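Local coordinates for protein glyceraldehyde-3-phosphate dehydrogenase (Sulfolobus solfataricus, PDB 1B7G) that oxidises and phosphorylates D-glyceraldehyde 3-phosphate in glycolysis, using NADP or NAD as cofactor with a marked preference for NADP, at residues 2-8 / 78-84; 35-41 / 60-65; 102-106 / 311-316; 143-147 / 275-279. The protein carries 1 engineered substitution. Numbering follows the deposited sequence.

How the contacts relate
From the N terminus, strand 2-7 comes first and pairs with strand 80-83 in contact 1, closing a loop of 69 intervening residues. Contact 2 (35-41 / 60-65) lies within that loop and joins two outlying turns of the nucleotide-binding domain. Contact 3 opens next, at strand 103-106, and closes only near the C terminus, on helix 304-315. Its long loop holds contact 4 (143-147 / 275-279), which ties the helix of the catalytic cysteine to the mixed sheet. Contacts 1 and 3 touch: strands 80-83 and 103-106 are neighbours in the parallel sheet, and Val81 O lies 2.9 Å from Ile105 N. No two loops cross.

Contact 1: residues 2-8 / 78-84; sequences VNVAVNG and SDIVVDT. Unlike the reference sequence in segment 2-8: Val2 (reference Ile).
Strands 2-7 and 80-83 run parallel, their axes 4.6 Å apart at closest and 27° from each other. Ala5 is level with Val81, Val6 with Val82 and Asn7 with Asp83, at CA-CA distances of 4.7 to 4.8 Å. Backbone hydrogen bonds run from Ala5 N to Ile80 O (3.1 Å), Val82 N to Ala5 O (2.8 Å), Asn7 N to Val82 O (2.8 Å) and Thr84 N to Asn7 O (2.8 Å). Gly8 turns off with phi 104°, psi 89°.

At the start, Asp79 (chi1 m) takes Asn3 N on OD2 at 2.8 Å, and Asp79 N donates to Asn3 O at 2.9 Å. A water joins Asn3 ND2 to Asp79 OD1. Val4 CG1 meets Val82 CG2 at 3.9 Å on the face covered by helices 11-21 and 304-315. Ala5 CB lies 3.5 Å from Ser78 CB on the other face, where Asn7 ND2 and Asp83 OD2 both hydrogen-bond Tyr97 OH, and Asp83 OD1 bonds Thr85 OG1. Thr84 (chi1 p) donates OG1 to Gly8 O at 2.6 Å.

These are central strands of a Rossmann-type sheet. The bond from Thr84 ties the strand ends together where Gly8 begins a GxGxxG-like turn, consistent with the nearby NAD(P) site.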
# COMPACT_ATOMS: atom_id res chain seq x y z
N VAL A 2 -3.94 -13.90 28.07
CA VAL A 2 -4.45 -12.58 28.43
C VAL A 2 -5.50 -12.33 27.33
O VAL A 2 -5.19 -12.51 26.15
CB VAL A 2 -3.46 -11.47 28.64
CG1 VAL A 2 -3.17 -10.60 27.43
CG2 VAL A 2 -3.93 -10.56 29.79
N ASN A 3 -6.74 -12.16 27.73
CA ASN A 3 -7.83 -11.91 26.80
C ASN A 3 -7.89 -10.40 26.51
O ASN A 3 -8.09 -9.66 27.46
CB ASN A 3 -9.17 -12.33 27.44
CG ASN A 3 -9.28 -13.87 27.51
OD1 ASN A 3 -8.65 -14.52 26.68
ND2 ASN A 3 -10.06 -14.39 28.45
N VAL A 4 -7.74 -10.00 25.24
CA VAL A 4 -7.72 -8.57 24.91
C VAL A 4 -8.85 -8.16 23.98
O VAL A 4 -9.08 -8.73 22.92
CB VAL A 4 -6.40 -8.15 24.21
CG1 VAL A 4 -6.31 -6.62 24.13
CG2 VAL A 4 -5.18 -8.72 24.87
N ALA A 5 -9.50 -7.06 24.38
CA ALA A 5 -10.51 -6.41 23.56
C ALA A 5 -9.91 -5.18 22.83
O ALA A 5 -9.06 -4.53 23.42
CB ALA A 5 -11.60 -5.92 24.51
N VAL A 6 -10.36 -4.83 21.65
CA VAL A 6 -10.01 -3.62 20.93
C VAL A 6 -11.26 -2.78 20.68
O VAL A 6 -12.14 -3.12 19.91
CB VAL A 6 -9.31 -3.82 19.58
CG1 VAL A 6 -8.93 -2.49 18.95
CG2 VAL A 6 -8.07 -4.70 19.74
N ASN A 7 -11.29 -1.62 21.33
CA ASN A 7 -12.45 -0.73 21.23
C ASN A 7 -12.16 0.35 20.19
O ASN A 7 -11.28 1.18 20.37
CB ASN A 7 -12.78 -0.20 22.62
CG ASN A 7 -14.06 0.63 22.63
OD1 ASN A 7 -14.74 0.70 21.61
ND2 ASN A 7 -14.38 1.28 23.75
N GLY A 8 -12.79 0.23 19.03
CA GLY A 8 -12.60 1.09 17.88
C GLY A 8 -11.77 0.46 16.78
O GLY A 8 -10.55 0.68 16.71
N SER A 78 -13.20 -9.20 28.39
CA SER A 78 -11.74 -9.13 28.31
C SER A 78 -11.14 -9.04 29.69
O SER A 78 -11.84 -8.82 30.69
CB SER A 78 -11.40 -7.86 27.47
OG SER A 78 -11.87 -6.72 28.19
N ASP A 79 -9.86 -9.29 29.79
CA ASP A 79 -9.00 -9.01 30.91
C ASP A 79 -8.45 -7.57 30.78
O ASP A 79 -7.94 -7.04 31.77
CB ASP A 79 -7.79 -9.95 30.86
CG ASP A 79 -8.22 -11.41 31.06
OD1 ASP A 79 -9.15 -11.65 31.86
OD2 ASP A 79 -7.63 -12.30 30.41
N ILE A 80 -8.44 -6.99 29.58
CA ILE A 80 -7.90 -5.62 29.37
C ILE A 80 -8.36 -5.07 28.02
O ILE A 80 -8.51 -5.80 27.03
CB ILE A 80 -6.36 -5.60 29.39
CG1 ILE A 80 -5.76 -4.19 29.19
CG2 ILE A 80 -5.83 -6.51 28.26
CD1 ILE A 80 -4.28 -4.14 29.65
N VAL A 81 -8.65 -3.76 27.97
CA VAL A 81 -9.15 -3.19 26.73
C VAL A 81 -8.10 -2.24 26.09
O VAL A 81 -7.51 -1.47 26.86
CB VAL A 81 -10.41 -2.35 26.98
CG1 VAL A 81 -10.98 -1.82 25.66
CG2 VAL A 81 -11.48 -3.13 27.74
N VAL A 82 -7.86 -2.36 24.81
CA VAL A 82 -7.07 -1.42 24.02
C VAL A 82 -8.06 -0.43 23.37
O VAL A 82 -8.83 -0.76 22.47
CB VAL A 82 -6.19 -1.98 22.92
CG1 VAL A 82 -5.38 -0.84 22.26
CG2 VAL A 82 -5.18 -3.00 23.45
N ASP A 83 -8.11 0.78 23.93
CA ASP A 83 -9.04 1.79 23.43
C ASP A 83 -8.37 2.57 22.30
O ASP A 83 -7.34 3.21 22.54
CB ASP A 83 -9.49 2.71 24.56
CG ASP A 83 -10.51 3.75 24.13
OD1 ASP A 83 -10.32 4.45 23.11
OD2 ASP A 83 -11.51 3.91 24.86
N THR A 84 -8.95 2.46 21.12
CA THR A 84 -8.44 3.12 19.93
C THR A 84 -9.54 3.92 19.26
O THR A 84 -9.62 4.01 18.03
CB THR A 84 -7.82 2.14 18.92
OG1 THR A 84 -8.78 1.18 18.49
CG2 THR A 84 -6.63 1.40 19.49
O HOH W 1 -11.56 -13.00 30.46
O HOH W 2 -8.75 2.46 15.54

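Contact 2: residues 35-41 / 60-65; sequences SPNYEAF and FEESGI. With SO4 (sulfate ion), chain E.
Phe60 lies in helix 57-61, its CA 5.6 Å from Pro36 CA. Its side chain (chi1 t, chi2 -83°) reaches over the 35-41 turn. Pro36 CB sits over the ring face, 3.9 Å from the Phe60 centroid and 14° off the normal, a CH-pi contact. Ala40 CB lies 3.9 Å from Phe60 CZ. A type I turn, 61-64, follows. Ser63 (chi1 p) places OG 3.4 Å from Pro36 CB; OG donates to Phe60 O at a very short 2.4 Å and accepts from Ile65 N at 3.2 Å, an ST turn. Ile65 (chi1 m, chi2 t) points toward helix 38-45, its CD1 4.2 Å from Ala40 CB and 3.8 Å from Phe41 N.

In segment 35-41, Pro36 centres an inverse gamma turn. Asn37 (chi1 p) caps the helix, with weak bonds from Glu39 N and Ala40 N to OD1. A sulfate, probably from the crystallisation liquor, takes bonds from Ser35 N (to O1, 2.8 Å), Ser35 OG (to O4, 2.6 Å) and Thr34 N. Tyr253 of the second subunit packs on Phe41 and Ile65. This is apolar packing of an N-capped helix start on Phe60 and Ile65, at the subunit interface beside outer strand 50-51 of a Rossmann-type domain.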
# COMPACT_ATOMS: atom_id res chain seq x y z
N SER A 35 -20.01 1.72 12.79
CA SER A 35 -20.53 1.62 11.44
C SER A 35 -20.08 0.35 10.72
O SER A 35 -18.91 -0.01 10.75
CB SER A 35 -20.06 2.81 10.58
OG SER A 35 -20.02 3.98 11.36
N PRO A 36 -20.99 -0.25 9.96
CA PRO A 36 -20.71 -1.46 9.21
C PRO A 36 -20.12 -1.19 7.84
O PRO A 36 -20.66 -1.61 6.82
CB PRO A 36 -22.10 -2.09 9.09
CG PRO A 36 -23.03 -0.94 9.03
CD PRO A 36 -22.43 0.13 9.91
N ASN A 37 -18.98 -0.52 7.81
CA ASN A 37 -18.29 -0.21 6.55
C ASN A 37 -17.44 -1.37 6.08
O ASN A 37 -17.51 -2.45 6.70
CB ASN A 37 -17.49 1.08 6.75
CG ASN A 37 -16.18 0.86 7.46
OD1 ASN A 37 -16.07 -0.00 8.33
ND2 ASN A 37 -15.17 1.61 7.02
N TYR A 38 -16.59 -1.20 5.09
CA TYR A 38 -15.73 -2.20 4.52
C TYR A 38 -14.73 -2.77 5.50
O TYR A 38 -14.39 -3.95 5.35
CB TYR A 38 -15.03 -1.75 3.22
CG TYR A 38 -14.08 -0.58 3.48
CD1 TYR A 38 -14.49 0.74 3.39
CD2 TYR A 38 -12.75 -0.86 3.75
CE1 TYR A 38 -13.60 1.78 3.59
CE2 TYR A 38 -11.86 0.17 4.00
CZ TYR A 38 -12.29 1.48 3.92
OH TYR A 38 -11.40 2.49 4.17
N GLU A 39 -14.29 -1.99 6.50
CA GLU A 39 -13.41 -2.47 7.53
C GLU A 39 -14.15 -3.50 8.41
O GLU A 39 -13.57 -4.57 8.58
CB GLU A 39 -12.80 -1.39 8.42
CG GLU A 39 -11.55 -0.76 7.76
CD GLU A 39 -11.36 0.69 8.21
OE1 GLU A 39 -12.36 1.41 8.40
OE2 GLU A 39 -10.20 1.12 8.38
N ALA A 40 -15.37 -3.22 8.85
CA ALA A 40 -16.15 -4.21 9.57
C ALA A 40 -16.44 -5.46 8.75
O ALA A 40 -16.37 -6.59 9.26
CB ALA A 40 -17.47 -3.61 10.06
N PHE A 41 -16.78 -5.32 7.47
CA PHE A 41 -17.01 -6.45 6.59
C PHE A 41 -15.81 -7.40 6.61
O PHE A 41 -15.87 -8.60 6.86
CB PHE A 41 -17.21 -5.95 5.14
CG PHE A 41 -17.61 -7.06 4.19
CD1 PHE A 41 -18.84 -7.66 4.31
CD2 PHE A 41 -16.76 -7.48 3.18
CE1 PHE A 41 -19.22 -8.68 3.44
CE2 PHE A 41 -17.12 -8.49 2.32
CZ PHE A 41 -18.36 -9.10 2.45
N PHE A 60 -26.48 -1.25 12.61
CA PHE A 60 -25.35 -2.10 12.22
C PHE A 60 -25.85 -3.41 11.62
O PHE A 60 -25.38 -3.87 10.58
CB PHE A 60 -24.45 -2.36 13.43
CG PHE A 60 -23.11 -2.93 13.05
CD1 PHE A 60 -22.95 -4.28 12.82
CD2 PHE A 60 -22.00 -2.10 12.95
CE1 PHE A 60 -21.72 -4.81 12.48
CE2 PHE A 60 -20.77 -2.62 12.61
CZ PHE A 60 -20.62 -3.98 12.37
N GLU A 61 -26.87 -3.99 12.26
CA GLU A 61 -27.41 -5.27 11.82
C GLU A 61 -28.15 -5.22 10.50
O GLU A 61 -28.20 -6.24 9.79
CB GLU A 61 -28.23 -5.90 12.94
CG GLU A 61 -27.35 -6.36 14.11
CD GLU A 61 -28.11 -7.22 15.11
OE1 GLU A 61 -29.32 -7.00 15.26
OE2 GLU A 61 -27.47 -8.10 15.74
N GLU A 62 -28.53 -4.03 10.02
CA GLU A 62 -29.12 -3.91 8.69
C GLU A 62 -28.13 -4.40 7.63
O GLU A 62 -28.53 -4.71 6.51
CB GLU A 62 -29.54 -2.48 8.38
CG GLU A 62 -30.72 -1.94 9.13
CD GLU A 62 -31.04 -0.47 8.89
OE1 GLU A 62 -30.58 0.11 7.88
OE2 GLU A 62 -31.77 0.13 9.72
N SER A 63 -26.83 -4.40 7.92
CA SER A 63 -25.80 -4.80 6.97
C SER A 63 -25.69 -6.30 6.78
O SER A 63 -25.02 -6.79 5.87
CB SER A 63 -24.43 -4.26 7.47
OG SER A 63 -24.11 -4.84 8.73
N GLY A 64 -26.21 -7.07 7.74
CA GLY A 64 -26.08 -8.52 7.66
C GLY A 64 -24.82 -8.99 8.37
O GLY A 64 -24.55 -10.19 8.40
N ILE A 65 -24.05 -8.05 8.93
CA ILE A 65 -22.86 -8.50 9.68
C ILE A 65 -23.33 -8.78 11.09
O ILE A 65 -23.97 -7.94 11.71
CB ILE A 65 -21.76 -7.42 9.66
CG1 ILE A 65 -21.36 -7.11 8.21
CG2 ILE A 65 -20.53 -7.86 10.45
CD1 ILE A 65 -20.46 -5.89 8.09
S SO4 E . -17.14 4.21 13.01
O1 SO4 E . -17.38 2.74 13.16
O2 SO4 E . -16.51 4.48 11.67
O3 SO4 E . -16.22 4.68 14.09
O4 SO4 E . -18.43 4.96 13.11

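Contact 3: residues 102-106 / 311-316; sequences RNAIF and AIRASM
Ile105 lays its side chain (chi1 m, chi2 m) against the last turns of helix 304-315. Its CD1 lies 3.8 Å from Ala311 CB, 3.6 Å from Ala311 O and 4.3 Å from Ser315 CB. Ile105 CG1 meets Ile312 CG1 at 4.1 Å. One isoleucine thus spans Ala311, Ile312 and Ser315, one helix turn.

The backbones are an extended strand, 103-106, and a helix that ends at Ser315. Their axes pass 8.9 Å apart at 146°, so they run roughly antiparallel. The CA atoms of Ile105 and Ala311 are 6.9 Å apart, and those of Asn103 and Ser315 7.4 Å.

Asn103 (chi1 m) faces the helix end. Its ND2 makes a weak hydrogen bond to Ser315 OG at 3.2 Å and lies 3.6 Å from Met316 SD. A water accepts from Asn103 ND2 at 2.9 Å and donates to Ser315 O at 2.7 Å. Ser315 (chi1 t) also bonds through OG to Lys131 O. Ala104 points away from the helix.

Strands 80-83 and 133-136 lie on either side of strand 103-106. The contact is the packing of helix 304-315 on one face of the parallel sheet, an alpha/beta layer that brings residues from late in the chain into the Rossmann-type domain.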
# COMPACT_ATOMS: atom_id res chain seq x y z
N ARG A 102 -12.07 -2.98 34.48
CA ARG A 102 -11.13 -3.54 33.50
C ARG A 102 -10.00 -2.56 33.19
O ARG A 102 -10.29 -1.39 33.01
CB ARG A 102 -11.88 -3.87 32.21
CG ARG A 102 -12.92 -4.99 32.37
CD ARG A 102 -12.26 -6.35 32.53
NE ARG A 102 -13.22 -7.44 32.62
CZ ARG A 102 -13.70 -7.97 33.74
NH1 ARG A 102 -13.32 -7.54 34.94
NH2 ARG A 102 -14.57 -8.97 33.66
N ASN A 103 -8.76 -3.04 33.18
CA ASN A 103 -7.60 -2.23 32.84
C ASN A 103 -7.76 -1.75 31.38
O ASN A 103 -8.48 -2.40 30.62
CB ASN A 103 -6.31 -3.04 32.94
CG ASN A 103 -5.81 -3.28 34.35
OD1 ASN A 103 -6.49 -3.00 35.33
ND2 ASN A 103 -4.59 -3.80 34.50
N ALA A 104 -7.15 -0.59 31.06
CA ALA A 104 -7.28 -0.08 29.69
C ALA A 104 -6.06 0.72 29.20
O ALA A 104 -5.41 1.42 29.96
CB ALA A 104 -8.52 0.74 29.53
N ILE A 105 -5.82 0.60 27.89
CA ILE A 105 -4.72 1.31 27.23
C ILE A 105 -5.33 2.39 26.33
O ILE A 105 -6.20 2.03 25.49
CB ILE A 105 -3.90 0.39 26.31
CG1 ILE A 105 -3.49 -0.95 26.95
CG2 ILE A 105 -2.65 1.12 25.82
CD1 ILE A 105 -2.67 -0.81 28.20
N PHE A 106 -4.93 3.66 26.49
CA PHE A 106 -5.55 4.68 25.62
C PHE A 106 -4.56 5.26 24.62
O PHE A 106 -3.36 5.06 24.74
CB PHE A 106 -6.22 5.79 26.40
CG PHE A 106 -7.30 5.48 27.37
CD1 PHE A 106 -6.98 5.12 28.69
CD2 PHE A 106 -8.63 5.58 27.05
CE1 PHE A 106 -7.97 4.88 29.61
CE2 PHE A 106 -9.63 5.29 27.95
CZ PHE A 106 -9.28 4.97 29.25
N ALA A 311 2.41 -2.06 26.23
CA ALA A 311 1.62 -1.43 27.25
C ALA A 311 0.72 -2.49 27.92
O ALA A 311 0.48 -2.39 29.12
CB ALA A 311 0.78 -0.26 26.77
N ILE A 312 0.15 -3.39 27.12
CA ILE A 312 -0.67 -4.47 27.70
C ILE A 312 0.19 -5.24 28.69
O ILE A 312 -0.18 -5.44 29.83
CB ILE A 312 -1.19 -5.42 26.61
CG1 ILE A 312 -2.31 -4.74 25.81
CG2 ILE A 312 -1.69 -6.72 27.23
CD1 ILE A 312 -2.58 -5.33 24.43
N ARG A 313 1.40 -5.61 28.30
CA ARG A 313 2.28 -6.37 29.17
C ARG A 313 2.66 -5.61 30.41
O ARG A 313 2.65 -6.21 31.51
CB ARG A 313 3.50 -6.87 28.39
CG ARG A 313 3.09 -7.80 27.27
CD ARG A 313 4.04 -9.00 27.13
NE ARG A 313 3.63 -9.83 25.99
CZ ARG A 313 3.96 -9.59 24.72
NH1 ARG A 313 4.72 -8.53 24.37
NH2 ARG A 313 3.49 -10.44 23.82
N ALA A 314 2.94 -4.28 30.32
CA ALA A 314 3.25 -3.50 31.49
C ALA A 314 2.08 -3.43 32.48
O ALA A 314 2.19 -3.74 33.67
CB ALA A 314 3.64 -2.07 31.12
N SER A 315 0.93 -3.00 32.00
CA SER A 315 -0.26 -2.88 32.79
C SER A 315 -0.58 -4.19 33.55
O SER A 315 -0.92 -4.13 34.73
CB SER A 315 -1.45 -2.59 31.88
OG SER A 315 -2.64 -2.28 32.54
N MET A 316 -0.48 -5.31 32.85
CA MET A 316 -0.85 -6.61 33.44
C MET A 316 0.33 -7.29 34.09
O MET A 316 0.21 -8.45 34.50
CB MET A 316 -1.40 -7.54 32.36
CG MET A 316 -2.57 -7.01 31.57
SD MET A 316 -4.04 -6.77 32.58
CE MET A 316 -4.49 -8.49 32.85
O HOH W 3 -2.78 -4.87 36.50

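Contact 4: residues 143-147 / 275-279; sequences ALLRT and IPEVM
Segment 143-147 is an inner part of helix 139-152. Segment 275-279 is a loop that becomes a strand at Val278. The closest backbone approach joins Ala143 and Val278, with CA atoms 5.9 Å apart.

Apolar packing centres on Val278 (chi1 t), which points toward the helix. Its CG2 lies 3.7 Å from Ala143 CB and 4.1 Å from Arg146 CD. Tyr296 touches both Ala143 and Val278. Val278 CG1 and Thr147 OG1 make a van der Waals contact at 3.9 Å.

The polar part rests on Arg146. Its side chain is extended (chi1 m, chi2 t, chi3 t), and NH1 donates to Pro276 O at 2.9 Å and 173°. NH1 also bonds Arg245 O, while NH2 forms a salt bridge to Glu307. Within the helix, Thr147 (chi1 m) donates OG1 to Ala143 O at 2.9 Å.

The helix starts at Cys139, the nucleophile by similarity. A hydrogen bond joins it to the loop before strand 278-288, and Val278 packs alongside; Glu307, outside both segments, meets the charge of Arg146.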
# COMPACT_ATOMS: atom_id res chain seq x y z
N ALA A 143 7.63 8.98 18.26
CA ALA A 143 8.86 9.01 17.48
C ALA A 143 9.90 9.90 18.17
O ALA A 143 11.06 9.53 18.21
CB ALA A 143 8.56 9.50 16.05
N LEU A 144 9.44 10.98 18.78
CA LEU A 144 10.39 11.87 19.51
C LEU A 144 10.98 11.14 20.74
O LEU A 144 12.17 11.20 20.99
CB LEU A 144 9.65 13.11 19.93
CG LEU A 144 9.42 14.27 18.94
CD1 LEU A 144 8.26 15.11 19.44
CD2 LEU A 144 10.68 15.13 18.81
N LEU A 145 10.16 10.42 21.51
CA LEU A 145 10.62 9.67 22.67
C LEU A 145 11.58 8.55 22.33
O LEU A 145 12.63 8.45 22.99
CB LEU A 145 9.44 9.11 23.48
CG LEU A 145 8.68 10.24 24.21
CD1 LEU A 145 7.35 9.73 24.73
CD2 LEU A 145 9.59 10.82 25.28
N ARG A 146 11.33 7.77 21.27
CA ARG A 146 12.26 6.72 20.91
C ARG A 146 13.63 7.33 20.56
O ARG A 146 14.63 6.73 20.85
CB ARG A 146 11.82 5.86 19.73
CG ARG A 146 10.47 5.14 19.99
CD ARG A 146 10.34 4.15 18.80
NE ARG A 146 9.08 3.42 18.92
CZ ARG A 146 8.41 2.95 17.85
NH1 ARG A 146 8.92 3.08 16.63
NH2 ARG A 146 7.27 2.33 18.07
N THR A 147 13.59 8.44 19.80
CA THR A 147 14.85 9.07 19.40
C THR A 147 15.56 9.66 20.62
O THR A 147 16.74 9.36 20.77
CB THR A 147 14.58 10.18 18.34
OG1 THR A 147 13.81 9.58 17.28
CG2 THR A 147 15.86 10.79 17.86
N ILE A 275 5.31 0.68 8.23
CA ILE A 275 6.70 0.85 8.68
C ILE A 275 6.61 1.48 10.07
O ILE A 275 6.62 2.71 10.23
CB ILE A 275 7.57 1.71 7.79
CG1 ILE A 275 7.69 1.18 6.35
CG2 ILE A 275 8.97 1.95 8.37
CD1 ILE A 275 8.41 2.16 5.43
N PRO A 276 6.55 0.63 11.10
CA PRO A 276 6.36 1.10 12.45
C PRO A 276 7.59 1.74 13.09
O PRO A 276 7.50 2.27 14.21
CB PRO A 276 5.95 -0.14 13.24
CG PRO A 276 5.85 -1.27 12.27
CD PRO A 276 6.49 -0.86 10.99
N GLU A 277 8.75 1.59 12.50
CA GLU A 277 9.99 2.12 13.00
C GLU A 277 10.19 3.61 12.67
O GLU A 277 9.73 4.05 11.61
CB GLU A 277 11.17 1.36 12.39
CG GLU A 277 11.12 -0.16 12.68
CD GLU A 277 10.31 -0.95 11.68
OE1 GLU A 277 9.75 -0.35 10.72
OE2 GLU A 277 10.21 -2.20 11.83
N VAL A 278 10.94 4.31 13.50
CA VAL A 278 11.30 5.73 13.19
C VAL A 278 12.31 5.67 12.07
O VAL A 278 13.26 4.87 12.19
CB VAL A 278 11.89 6.44 14.43
CG1 VAL A 278 12.42 7.85 14.11
CG2 VAL A 278 10.79 6.59 15.49
N MET A 279 12.11 6.40 10.96
CA MET A 279 12.97 6.32 9.79
C MET A 279 13.96 7.49 9.73
O MET A 279 13.58 8.59 9.28
CB MET A 279 12.15 6.29 8.49
CG MET A 279 11.38 5.01 8.24
SD MET A 279 9.92 5.24 7.21
CE MET A 279 8.70 5.69 8.38